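Tle cognate immunity protein 4 C-terminal domain-containing protein (Pseudomonas aeruginosa PAO1, PDB 4R1D) binds the lipase effector Tle4 of the H2 type VI secretion system and thereby probably protects the producing cell from its own toxin. Local coordinates at residues E172-A176 with P275-K279; K3-I7 with D17-D21; M209-R213 with R237-F241; G185-L191 with W243-E249. All blocks are in the same frame, centred on the assembly; numbering follows the deposited sequence.

Interaction 1. Residues E172-A176 with P275-K279; sequences EHPGA and PPAFK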
loop_
_atom_site.group_PDB
_atom_site.type_symbol
_atom_site.label_atom_id
_atom_site.label_comp_id
_atom_site.label_asym_id
_atom_site.label_seq_id
_atom_site.Cartn_x
_atom_site.Cartn_y
_atom_site.Cartn_z
ATOM N N GLU B 172 17.136 6.701 -25.259
ATOM C CA GLU B 172 16.513 6.914 -26.567
ATOM C C GLU B 172 15.002 6.677 -26.581
ATOM O O GLU B 172 14.316 7.076 -27.527
ATOM C CB GLU B 172 17.169 6.013 -27.620
ATOM C CG GLU B 172 18.646 6.291 -27.843
ATOM C CD GLU B 172 19.296 5.270 -28.760
ATOM O OE1 GLU B 172 18.706 4.185 -28.960
ATOM O OE2 GLU B 172 20.397 5.553 -29.285
ATOM N N HIS B 173 14.485 6.024 -25.543
ATOM C CA HIS B 173 13.061 5.707 -25.483
ATOM C C HIS B 173 12.402 6.223 -24.212
ATOM O O HIS B 173 12.067 5.443 -23.316
ATOM C CB HIS B 173 12.858 4.199 -25.609
ATOM C CG HIS B 173 13.502 3.609 -26.823
ATOM N ND1 HIS B 173 13.141 3.969 -28.104
ATOM C CD2 HIS B 173 14.488 2.690 -26.952
ATOM C CE1 HIS B 173 13.870 3.287 -28.970
ATOM N NE2 HIS B 173 14.697 2.508 -28.297
ATOM N N PRO B 174 12.200 7.544 -24.136
ATOM C CA PRO B 174 11.597 8.179 -22.963
ATOM C C PRO B 174 10.227 7.587 -22.675
ATOM O O PRO B 174 9.404 7.459 -23.574
ATOM C CB PRO B 174 11.452 9.645 -23.391
ATOM C CG PRO B 174 11.472 9.610 -24.892
ATOM C CD PRO B 174 12.424 8.505 -25.227
ATOM N N GLY B 175 9.986 7.230 -21.422
ATOM C CA GLY B 175 8.711 6.659 -21.047
ATOM C C GLY B 175 8.712 5.143 -21.004
ATOM O O GLY B 175 7.794 4.548 -20.455
ATOM N N ALA B 176 9.730 4.515 -21.582
ATOM C CA ALA B 176 9.812 3.053 -21.570
ATOM C C ALA B 176 10.505 2.522 -20.321
ATOM O O ALA B 176 11.476 3.102 -19.835
ATOM C CB ALA B 176 10.525 2.544 -22.816
ATOM N N PRO B 275 6.857 13.269 -25.769
ATOM C CA PRO B 275 7.760 12.742 -26.796
ATOM C C PRO B 275 7.670 11.223 -26.854
ATOM O O PRO B 275 7.752 10.572 -25.813
ATOM C CB PRO B 275 9.146 13.195 -26.321
ATOM C CG PRO B 275 8.991 13.550 -24.857
ATOM C CD PRO B 275 7.536 13.482 -24.480
ATOM N N PRO B 276 7.497 10.671 -28.064
ATOM C CA PRO B 276 7.223 9.248 -28.302
ATOM C C PRO B 276 8.321 8.349 -27.753
ATOM O O PRO B 276 9.502 8.662 -27.902
ATOM C CB PRO B 276 7.199 9.142 -29.830
ATOM C CG PRO B 276 6.992 10.533 -30.318
ATOM C CD PRO B 276 7.663 11.415 -29.323
ATOM N N ALA B 277 7.933 7.241 -27.131
ATOM C CA ALA B 277 8.902 6.283 -26.629
ATOM C C ALA B 277 9.591 5.599 -27.801
ATOM O O ALA B 277 10.799 5.389 -27.781
ATOM C CB ALA B 277 8.220 5.252 -25.742
ATOM N N PHE B 278 8.812 5.261 -28.823
ATOM C CA PHE B 278 9.324 4.531 -29.977
ATOM C C PHE B 278 8.849 5.163 -31.271
ATOM O O PHE B 278 7.791 5.793 -31.309
ATOM C CB PHE B 278 8.863 3.071 -29.935
ATOM C CG PHE B 278 9.439 2.289 -28.786
ATOM C CD1 PHE B 278 10.659 1.642 -28.913
ATOM C CD2 PHE B 278 8.761 2.207 -27.582
ATOM C CE1 PHE B 278 11.197 0.922 -27.860
ATOM C CE2 PHE B 278 9.288 1.498 -26.524
ATOM C CZ PHE B 278 10.513 0.847 -26.664
ATOM N N LYS B 279 9.630 4.967 -32.328
ATOM C CA LYS B 279 9.288 5.476 -33.653
ATOM C C LYS B 279 8.116 4.707 -34.251
ATOM O O LYS B 279 7.391 5.230 -35.099
ATOM C CB LYS B 279 10.499 5.376 -34.589
ATOM C CG LYS B 279 11.750 6.079 -34.071
ATOM C CD LYS B 279 12.964 5.768 -34.945
ATOM C CE LYS B 279 14.249 6.358 -34.373
ATOM N NZ LYS B 279 14.676 5.696 -33.101
#

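Interaction 2. Residues K3-I7 with D17-D21; sequences KTGWI and DLPPD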
loop_
_atom_site.group_PDB
_atom_site.type_symbol
_atom_site.label_atom_id
_atom_site.label_comp_id
_atom_site.label_asym_id
_atom_site.label_seq_id
_atom_site.Cartn_x
_atom_site.Cartn_y
_atom_site.Cartn_z
ATOM N N LYS B 3 23.549 -5.307 -32.163
ATOM C CA LYS B 3 23.859 -5.311 -30.736
ATOM C C LYS B 3 25.298 -4.876 -30.474
ATOM O O LYS B 3 25.932 -5.301 -29.505
ATOM C CB LYS B 3 23.597 -6.691 -30.125
ATOM C CG LYS B 3 22.157 -7.150 -30.255
ATOM C CD LYS B 3 21.998 -8.609 -29.867
ATOM C CE LYS B 3 22.360 -8.853 -28.419
ATOM N NZ LYS B 3 22.195 -10.290 -28.089
ATOM N N THR B 4 25.814 -4.022 -31.348
ATOM C CA THR B 4 27.148 -3.478 -31.152
ATOM C C THR B 4 27.221 -2.732 -29.826
ATOM O O THR B 4 26.455 -1.795 -29.583
ATOM C CB THR B 4 27.552 -2.535 -32.305
ATOM O OG1 THR B 4 27.722 -3.296 -33.509
ATOM C CG2 THR B 4 28.855 -1.826 -31.972
ATOM N N GLY B 5 28.124 -3.169 -28.956
ATOM C CA GLY B 5 28.319 -2.514 -27.677
ATOM C C GLY B 5 27.381 -2.969 -26.567
ATOM O O GLY B 5 27.536 -2.548 -25.418
ATOM N N TRP B 6 26.409 -3.816 -26.896
ATOM C CA TRP B 6 25.520 -4.349 -25.862
ATOM C C TRP B 6 26.329 -5.089 -24.806
ATOM O O TRP B 6 27.406 -5.614 -25.094
ATOM C CB TRP B 6 24.447 -5.264 -26.456
ATOM C CG TRP B 6 23.340 -4.523 -27.112
ATOM C CD1 TRP B 6 23.448 -3.415 -27.911
ATOM C CD2 TRP B 6 21.940 -4.805 -27.002
ATOM N NE1 TRP B 6 22.195 -3.010 -28.325
ATOM C CE2 TRP B 6 21.257 -3.848 -27.779
ATOM C CE3 TRP B 6 21.198 -5.783 -26.331
ATOM C CZ2 TRP B 6 19.866 -3.835 -27.893
ATOM C CZ3 TRP B 6 19.825 -5.768 -26.453
ATOM C CH2 TRP B 6 19.173 -4.808 -27.231
ATOM N N ILE B 7 25.812 -5.116 -23.581
ATOM C CA ILE B 7 26.518 -5.696 -22.444
ATOM C C ILE B 7 25.755 -6.891 -21.876
ATOM O O ILE B 7 24.548 -6.803 -21.613
ATOM C CB ILE B 7 26.689 -4.646 -21.319
ATOM C CG1 ILE B 7 27.476 -3.438 -21.830
ATOM C CG2 ILE B 7 27.355 -5.251 -20.090
ATOM C CD1 ILE B 7 27.495 -2.266 -20.861
ATOM N N ASP B 17 21.258 -9.604 -22.189
ATOM C CA ASP B 17 21.988 -8.532 -22.861
ATOM C C ASP B 17 21.174 -7.244 -22.924
ATOM O O ASP B 17 19.985 -7.281 -23.216
ATOM C CB ASP B 17 22.373 -8.957 -24.285
ATOM C CG ASP B 17 23.175 -10.259 -24.320
ATOM O OD1 ASP B 17 23.737 -10.671 -23.287
ATOM O OD2 ASP B 17 23.244 -10.877 -25.400
ATOM N N LEU B 18 21.814 -6.113 -22.629
ATOM C CA LEU B 18 21.170 -4.814 -22.686
ATOM C C LEU B 18 22.060 -3.838 -23.441
ATOM O O LEU B 18 23.275 -4.019 -23.477
ATOM C CB LEU B 18 20.913 -4.291 -21.270
ATOM C CG LEU B 18 19.988 -5.179 -20.440
ATOM C CD1 LEU B 18 19.986 -4.766 -18.965
ATOM C CD2 LEU B 18 18.588 -5.141 -21.034
ATOM N N PRO B 19 21.453 -2.805 -24.043
ATOM C CA PRO B 19 22.188 -1.753 -24.762
ATOM C C PRO B 19 23.173 -1.069 -23.824
ATOM O O PRO B 19 22.953 -1.040 -22.612
ATOM C CB PRO B 19 21.096 -0.756 -25.171
ATOM C CG PRO B 19 19.795 -1.464 -24.986
ATOM C CD PRO B 19 20.003 -2.559 -23.998
ATOM N N PRO B 20 24.254 -0.497 -24.375
ATOM C CA PRO B 20 25.296 0.042 -23.500
ATOM C C PRO B 20 24.844 1.247 -22.670
ATOM O O PRO B 20 25.401 1.478 -21.598
ATOM C CB PRO B 20 26.406 0.437 -24.487
ATOM C CG PRO B 20 25.677 0.728 -25.760
ATOM C CD PRO B 20 24.537 -0.261 -25.801
ATOM N N ASP B 21 23.860 2.000 -23.152
ATOM C CA ASP B 21 23.403 3.189 -22.438
ATOM C C ASP B 21 22.215 2.908 -21.500
ATOM O O ASP B 21 21.652 3.827 -20.919
ATOM C CB ASP B 21 23.051 4.313 -23.417
ATOM C CG ASP B 21 21.965 3.917 -24.403
ATOM O OD1 ASP B 21 21.850 2.711 -24.707
ATOM O OD2 ASP B 21 21.228 4.810 -24.888
#

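Interaction 3. Residues M209-R213 with R237-F241; sequences METLR and RGYTF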
loop_
_atom_site.group_PDB
_atom_site.type_symbol
_atom_site.label_atom_id
_atom_site.label_comp_id
_atom_site.label_asym_id
_atom_site.label_seq_id
_atom_site.Cartn_x
_atom_site.Cartn_y
_atom_site.Cartn_z
ATOM N N MET B 209 -7.100 0.328 -28.304
ATOM C CA MET B 209 -6.281 -0.791 -27.829
ATOM C C MET B 209 -6.159 -1.856 -28.911
ATOM O O MET B 209 -7.111 -2.104 -29.650
ATOM C CB MET B 209 -6.897 -1.434 -26.576
ATOM C CG MET B 209 -6.662 -0.670 -25.266
ATOM S SD MET B 209 -4.921 -0.514 -24.810
ATOM C CE MET B 209 -4.456 0.957 -25.647
ATOM N N GLU B 210 -4.996 -2.491 -29.001
ATOM C CA GLU B 210 -4.860 -3.659 -29.859
ATOM C C GLU B 210 -3.857 -4.668 -29.310
ATOM O O GLU B 210 -2.938 -4.315 -28.572
ATOM C CB GLU B 210 -4.473 -3.252 -31.282
ATOM C CG GLU B 210 -3.028 -2.865 -31.459
ATOM C CD GLU B 210 -2.727 -2.426 -32.891
ATOM O OE1 GLU B 210 -2.581 -1.210 -33.111
ATOM O OE2 GLU B 210 -2.650 -3.292 -33.784
ATOM N N THR B 211 -4.055 -5.932 -29.659
ATOM C CA THR B 211 -3.081 -6.951 -29.326
ATOM C C THR B 211 -2.099 -7.082 -30.480
ATOM O O THR B 211 -2.499 -7.334 -31.613
ATOM C CB THR B 211 -3.756 -8.302 -29.045
ATOM O OG1 THR B 211 -4.553 -8.188 -27.858
ATOM C CG2 THR B 211 -2.714 -9.392 -28.840
ATOM N N LEU B 212 -0.815 -6.898 -30.199
ATOM C CA LEU B 212 0.204 -7.041 -31.239
ATOM C C LEU B 212 0.618 -8.490 -31.418
ATOM O O LEU B 212 1.002 -8.901 -32.513
ATOM C CB LEU B 212 1.441 -6.188 -30.937
ATOM C CG LEU B 212 1.246 -4.674 -30.825
ATOM C CD1 LEU B 212 2.560 -3.972 -30.517
ATOM C CD2 LEU B 212 0.623 -4.117 -32.099
ATOM N N ARG B 213 0.546 -9.263 -30.337
ATOM C CA ARG B 213 1.052 -10.618 -30.348
ATOM C C ARG B 213 0.573 -11.383 -29.127
ATOM O O ARG B 213 0.492 -10.834 -28.025
ATOM C CB ARG B 213 2.586 -10.576 -30.361
ATOM C CG ARG B 213 3.248 -11.535 -31.315
ATOM C CD ARG B 213 4.730 -11.685 -30.969
ATOM N NE ARG B 213 5.599 -10.764 -31.695
ATOM C CZ ARG B 213 6.875 -10.551 -31.375
ATOM N NH1 ARG B 213 7.407 -11.171 -30.327
ATOM N NH2 ARG B 213 7.616 -9.710 -32.088
ATOM N N ARG B 237 1.158 6.999 -27.603
ATOM C CA ARG B 237 1.042 5.550 -27.712
ATOM C C ARG B 237 1.634 4.861 -26.495
ATOM O O ARG B 237 2.750 5.175 -26.071
ATOM C CB ARG B 237 1.745 5.046 -28.972
ATOM C CG ARG B 237 1.506 3.567 -29.269
ATOM C CD ARG B 237 1.186 3.376 -30.744
ATOM N NE ARG B 237 0.912 1.993 -31.124
ATOM C CZ ARG B 237 -0.306 1.481 -31.268
ATOM N NH1 ARG B 237 -1.385 2.227 -31.032
ATOM N NH2 ARG B 237 -0.447 0.218 -31.639
ATOM N N GLY B 238 0.877 3.924 -25.937
ATOM C CA GLY B 238 1.337 3.120 -24.820
ATOM C C GLY B 238 1.578 1.675 -25.229
ATOM O O GLY B 238 1.107 1.216 -26.271
ATOM N N TYR B 239 2.314 0.951 -24.397
ATOM C CA TYR B 239 2.659 -0.427 -24.679
ATOM C C TYR B 239 2.649 -1.216 -23.386
ATOM O O TYR B 239 2.985 -0.683 -22.333
ATOM C CB TYR B 239 4.074 -0.504 -25.248
ATOM C CG TYR B 239 4.236 0.107 -26.618
ATOM C CD1 TYR B 239 3.919 -0.615 -27.755
ATOM C CD2 TYR B 239 4.709 1.401 -26.771
ATOM C CE1 TYR B 239 4.063 -0.065 -29.018
ATOM C CE2 TYR B 239 4.862 1.967 -28.032
ATOM C CZ TYR B 239 4.539 1.226 -29.150
ATOM O OH TYR B 239 4.690 1.765 -30.410
ATOM N N THR B 240 2.280 -2.485 -23.472
ATOM C CA THR B 240 2.533 -3.405 -22.367
ATOM C C THR B 240 2.866 -4.781 -22.936
ATOM O O THR B 240 2.013 -5.444 -23.523
ATOM C CB THR B 240 1.353 -3.483 -21.396
ATOM O OG1 THR B 240 1.091 -2.177 -20.867
ATOM C CG2 THR B 240 1.687 -4.408 -20.243
ATOM N N PHE B 241 4.137 -5.155 -22.810
ATOM C CA PHE B 241 4.657 -6.415 -23.326
ATOM C C PHE B 241 4.973 -7.294 -22.130
ATOM O O PHE B 241 5.656 -6.855 -21.197
ATOM C CB PHE B 241 5.944 -6.194 -24.132
ATOM C CG PHE B 241 5.754 -5.401 -25.394
ATOM C CD1 PHE B 241 4.494 -4.968 -25.789
ATOM C CD2 PHE B 241 6.850 -5.073 -26.183
ATOM C CE1 PHE B 241 4.327 -4.231 -26.951
ATOM C CE2 PHE B 241 6.692 -4.331 -27.343
ATOM C CZ PHE B 241 5.432 -3.914 -27.730
HETATM O O HOH W 1 -3.994 0.969 -31.550
#

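Interaction 4. Residues G185-L191 with W243-E249; sequences GAELNSL and WEVQGKE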
loop_
_atom_site.group_PDB
_atom_site.type_symbol
_atom_site.label_atom_id
_atom_site.label_comp_id
_atom_site.label_asym_id
_atom_site.label_seq_id
_atom_site.Cartn_x
_atom_site.Cartn_y
_atom_site.Cartn_z
ATOM N N GLY B 185 10.065 -21.188 -7.216
ATOM C CA GLY B 185 8.701 -21.656 -7.058
ATOM C C GLY B 185 7.838 -21.384 -8.274
ATOM O O GLY B 185 7.945 -20.334 -8.921
ATOM N N ALA B 186 6.963 -22.332 -8.593
ATOM C CA ALA B 186 6.072 -22.166 -9.729
ATOM C C ALA B 186 5.015 -21.127 -9.402
ATOM O O ALA B 186 4.446 -21.139 -8.315
ATOM C CB ALA B 186 5.413 -23.488 -10.093
ATOM N N GLU B 187 4.761 -20.213 -10.330
ATOM C CA GLU B 187 3.630 -19.316 -10.148
ATOM C C GLU B 187 2.348 -20.154 -10.146
ATOM O O GLU B 187 2.291 -21.235 -10.748
ATOM C CB GLU B 187 3.599 -18.259 -11.254
ATOM C CG GLU B 187 2.565 -17.169 -11.054
ATOM C CD GLU B 187 2.637 -16.524 -9.682
ATOM O OE1 GLU B 187 1.970 -17.036 -8.759
ATOM O OE2 GLU B 187 3.350 -15.509 -9.530
ATOM N N LEU B 188 1.326 -19.652 -9.463
ATOM C CA LEU B 188 0.098 -20.409 -9.224
ATOM C C LEU B 188 -0.805 -20.536 -10.450
ATOM O O LEU B 188 -1.660 -21.423 -10.516
ATOM C CB LEU B 188 -0.680 -19.774 -8.065
ATOM C CG LEU B 188 -0.162 -20.066 -6.656
ATOM C CD1 LEU B 188 1.294 -19.657 -6.493
ATOM C CD2 LEU B 188 -1.030 -19.362 -5.623
ATOM N N ASN B 189 -0.638 -19.627 -11.402
ATOM C CA ASN B 189 -1.365 -19.679 -12.662
ATOM C C ASN B 189 -0.435 -19.267 -13.799
ATOM O O ASN B 189 0.672 -18.798 -13.549
ATOM C CB ASN B 189 -2.628 -18.800 -12.612
ATOM C CG ASN B 189 -2.331 -17.358 -12.228
ATOM O OD1 ASN B 189 -1.237 -16.859 -12.450
ATOM N ND2 ASN B 189 -3.317 -16.686 -11.646
ATOM N N SER B 190 -0.869 -19.458 -15.041
ATOM C CA SER B 190 -0.023 -19.112 -16.190
ATOM C C SER B 190 -0.411 -17.769 -16.811
ATOM O O SER B 190 -1.561 -17.355 -16.761
ATOM C CB SER B 190 -0.046 -20.219 -17.247
ATOM O OG SER B 190 -1.375 -20.511 -17.630
ATOM N N LEU B 191 0.557 -17.107 -17.427
ATOM C CA LEU B 191 0.358 -15.748 -17.909
ATOM C C LEU B 191 -0.828 -15.550 -18.855
ATOM O O LEU B 191 -1.648 -14.675 -18.637
ATOM C CB LEU B 191 1.628 -15.253 -18.589
ATOM C CG LEU B 191 1.457 -13.926 -19.318
ATOM C CD1 LEU B 191 1.206 -12.810 -18.324
ATOM C CD2 LEU B 191 2.718 -13.657 -20.120
ATOM N N TRP B 243 6.002 -11.354 -20.677
ATOM C CA TRP B 243 6.616 -12.640 -21.015
ATOM C C TRP B 243 6.853 -13.393 -19.714
ATOM O O TRP B 243 7.315 -12.808 -18.744
ATOM C CB TRP B 243 7.952 -12.384 -21.719
ATOM C CG TRP B 243 8.721 -13.607 -22.194
ATOM C CD1 TRP B 243 8.626 -14.205 -23.422
ATOM C CD2 TRP B 243 9.745 -14.324 -21.479
ATOM N NE1 TRP B 243 9.512 -15.257 -23.505
ATOM C CE2 TRP B 243 10.204 -15.357 -22.327
ATOM C CE3 TRP B 243 10.309 -14.202 -20.200
ATOM C CZ2 TRP B 243 11.205 -16.260 -21.945
ATOM C CZ3 TRP B 243 11.303 -15.107 -19.813
ATOM C CH2 TRP B 243 11.744 -16.123 -20.689
ATOM N N GLU B 244 6.532 -14.683 -19.695
ATOM C CA GLU B 244 6.681 -15.448 -18.484
ATOM C C GLU B 244 6.971 -16.914 -18.746
ATOM O O GLU B 244 6.474 -17.508 -19.711
ATOM C CB GLU B 244 5.411 -15.325 -17.629
ATOM C CG GLU B 244 5.535 -15.973 -16.254
ATOM C CD GLU B 244 4.387 -15.592 -15.334
ATOM O OE1 GLU B 244 3.812 -14.502 -15.522
ATOM O OE2 GLU B 244 4.064 -16.386 -14.421
ATOM N N VAL B 245 7.823 -17.455 -17.887
ATOM C CA VAL B 245 8.021 -18.883 -17.743
ATOM C C VAL B 245 7.449 -19.226 -16.376
ATOM O O VAL B 245 7.898 -18.697 -15.358
ATOM C CB VAL B 245 9.515 -19.234 -17.760
ATOM C CG1 VAL B 245 9.728 -20.693 -17.324
ATOM C CG2 VAL B 245 10.110 -18.954 -19.141
ATOM N N GLN B 246 6.449 -20.099 -16.346
ATOM C CA GLN B 246 5.733 -20.381 -15.094
ATOM C C GLN B 246 6.647 -20.792 -13.936
ATOM O O GLN B 246 6.471 -20.329 -12.799
ATOM C CB GLN B 246 4.619 -21.418 -15.309
ATOM C CG GLN B 246 3.739 -21.641 -14.075
ATOM C CD GLN B 246 2.394 -22.263 -14.420
ATOM O OE1 GLN B 246 2.150 -22.644 -15.567
ATOM N NE2 GLN B 246 1.514 -22.366 -13.427
ATOM N N GLY B 247 7.627 -21.641 -14.223
ATOM C CA GLY B 247 8.548 -22.111 -13.202
ATOM C C GLY B 247 8.237 -23.515 -12.712
ATOM O O GLY B 247 7.132 -24.020 -12.906
ATOM N N LYS B 248 9.225 -24.143 -12.082
ATOM C CA LYS B 248 9.074 -25.467 -11.488
ATOM C C LYS B 248 9.407 -25.341 -10.020
ATOM O O LYS B 248 10.203 -24.494 -9.637
ATOM C CB LYS B 248 10.055 -26.458 -12.120
ATOM C CG LYS B 248 10.009 -26.545 -13.633
ATOM C CD LYS B 248 8.761 -27.258 -14.119
ATOM C CE LYS B 248 8.857 -27.567 -15.607
ATOM N NZ LYS B 248 7.569 -28.087 -16.147
ATOM N N GLU B 249 8.806 -26.187 -9.194
ATOM C CA GLU B 249 9.047 -26.141 -7.755
ATOM C C GLU B 249 10.467 -26.570 -7.384
ATOM O O GLU B 249 11.028 -27.486 -7.985
ATOM C CB GLU B 249 8.017 -27.003 -7.021
ATOM C CG GLU B 249 6.592 -26.639 -7.397
ATOM C CD GLU B 249 5.566 -27.087 -6.378
ATOM O OE1 GLU B 249 4.469 -26.482 -6.354
ATOM O OE2 GLU B 249 5.855 -28.035 -5.611
HETATM O O HOH W 2 11.885 -22.672 -8.542
#

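Interaction 1. Residues E172-A176 with P275-K279
Pro275 and Pro276 meet Pro174 through their carbonyl oxygens: Pro174 CG lies 3.7 Å from Pro276 O and slightly farther from Pro275 O, which also accepts a hydrogen bond from Arg266. At Ala277 the two loops come closest in backbone. Ala277 CA makes a CH...O contact of 3.3 Å with Pro174 O, and the methyl group touches the same oxygen. In return, Ala277 O accepts a 2.8 Å hydrogen bond from His173 ND1. The oxygen lies close to the plane of the imidazole, but the bond is bent, 144° at the hydrogen. His173 CA also makes a CH...O contact with Ala277 O at 3.2 Å. Phe278 then stacks its ring against one face of the imidazole in an offset arrangement, centroids 4.3 Å apart and planes 22° from parallel. Its CG stands anti to the carbonyl carbon (chi1 -66°), which brings CD1 and CE1 over that face, while Glu172 CB lies over the opposite one. Phe278 CE2 reaches Ala176 CB at 4.0 Å. Lys279 turns to Glu283 for a salt bridge. The histidine is thus held by an edge bond and a stacked face. His173 to Ala176 form a type II beta turn with glycine at its third position, closed by Ala176 N to His173 O; it ends the connection between antiparallel strands 162-169 and 176-183 and packs on the lead-in to helix 281-292.

Interaction 2. Residues K3-I7 with D17-D21
Ile7 and Leu18 form an antiparallel hydrogen-bonded pair in the beta hairpin of strands 7-11 and 14-18, satisfying each other's backbone groups. Ile7 N gives a nearly straight bond to Leu18 O at 2.8 Å, and Leu18 N returns one to Ile7 O at 3.0 Å. Just before the pair, a type II turn from Lys3 to Trp6 is closed by Trp6 N to Lys3 O. The carboxylate of Asp17 is shared out: OD2 takes Lys3 NZ in a 2.9 Å salt bridge through its anti lone pair, whereas OD1 is bound by Thr8 OG1 and by Arg296 NH1. Asp17 N in turn pairs with Ser294 OG. Lys3 reaches the acid because its chain bends at CG-CD (chi3 62°); its CG lies over one face of the Trp6 indole. The other indole face lies against the Leu18-Pro19 peptide, and helix 281-292 adds Leu287, Thr290 and Ile291 around the ring. Pro20 CB rests 3.3 Å from Gly5 O. Pro19 runs alongside the indole, CG 3.8 Å from Trp6 CZ2, and its CA sits squarely over the five-membered ring, 3.6 Å from the centroid.

Interaction 3. Residues M209-R213 with R237-F241
Strands 209-213 and 237-241 run in broadly the same direction, their short axes 43° apart and 9.1 Å at closest approach, because strand 225-233 lies between them and is antiparallel to both. Contact across it is therefore by side chains alone. On strand 209-214, outermost within this chain, Leu212 and Arg213 both face Leu228 in a classic beta bulge. Glu210 and Arg237 meet over the intervening strand: Arg237 NH2 donates to Glu210 OE1 at 3.0 Å in a salt bridge. The carboxylate and guanidinium planes are turned 78° apart, and the nitrogen comes in from above the carboxylate, 49° out of its plane; one N-H makes the direct bond, without flat two-bond pairing. A water completes a small ring by donating to Glu210 OE1 and accepting from Arg237 NH1 at 2.9 Å. Arg237 NH1 also binds Ser232 OG, and NH2 has a second acid in Asp281, whose other oxygen takes Tyr239 OH. Beside this polar group, Leu212 CD1 lies 4.0 Å from both CE1 and CZ of Phe241 and at the edge of the Tyr239 ring. Helix 281-292 covers the same rings with Ala284 and Leu285, and Trp288 meets Phe241 edge-to-face. With two carboxylates and a serine around it, the guanidinium is fixed in orientation by several partners, and its charge is probably more than offset, although the bond to Glu210 is bent.

Interaction 4. Residues G185-L191 with W243-E249
Gln246 O is gripped by two donors: Glu187 N, at 3.0 Å and almost straight (170° at the hydrogen), and Asn256 ND2 from the neighbouring strand 256-263. The glutamine side chain answers from the same residue, since Gln246 NE2 gives an equally direct 3.0 Å bond to Glu187 O. That oxygen lies in the plane of the amide, while the donor comes in above the plane of the peptide carbonyl. With CG anti to the backbone N (chi1 -174°) and the rest extended, the glutamine lies along the loop, its OE1 3.7 Å from Ser190 CB. Residues 187 and 246 are thus paired by two bonds, one between backbones and one from a side chain. Beyond them, Ala186 CB presses on Gly247 O at 3.3 Å, and a water bridges Gly185 N and Lys248 O, 2.7 Å from each. Towards strand 236-245, Leu191 CB and CD2 pack on Glu244 CB. The Glu244 carboxylate is held by Arg194 at OE1 and Asn256 at OE2; OE2 also touches Glu187 CB. Glu187 OE2 and Glu244 OE2 stay 5.0 Å apart, like charges not in contact. Glu187 points the other way: OE1 takes Leu188 N within the loop and also the backbone N-H of Lys100 of the bound Tle4 chain, and OE2 accepts that of Ala101 of Tle4. The arrangement is a strand-to-helix connection, between strand 176-183 and helix 191-205, fastened to the end of strand 236-245 and forming part of the Tle4-binding surface of the immunity protein.

Interaction 2 closes first along the chain, near the N-terminus; the other three lie in the C-terminal domain of the immunity protein, with interaction 3 falling within the span of interaction 4 and both within that of interaction 1. Interactions 1 and 2 touch through Glu172 and Asp21, their centres about 18 Å apart, and interactions 1 and 3, about 14 Å apart, through Phe278 and Tyr239. Helix 281-292 packs on the side chains of all four contacts. Interactions 3 and 4 share strand 236-245, with centres about 22 Å apart, and both come up against the bound lipase. Interactions 1 and 2 do not touch it; they join two loops and the open end of a beta hairpin, respectively.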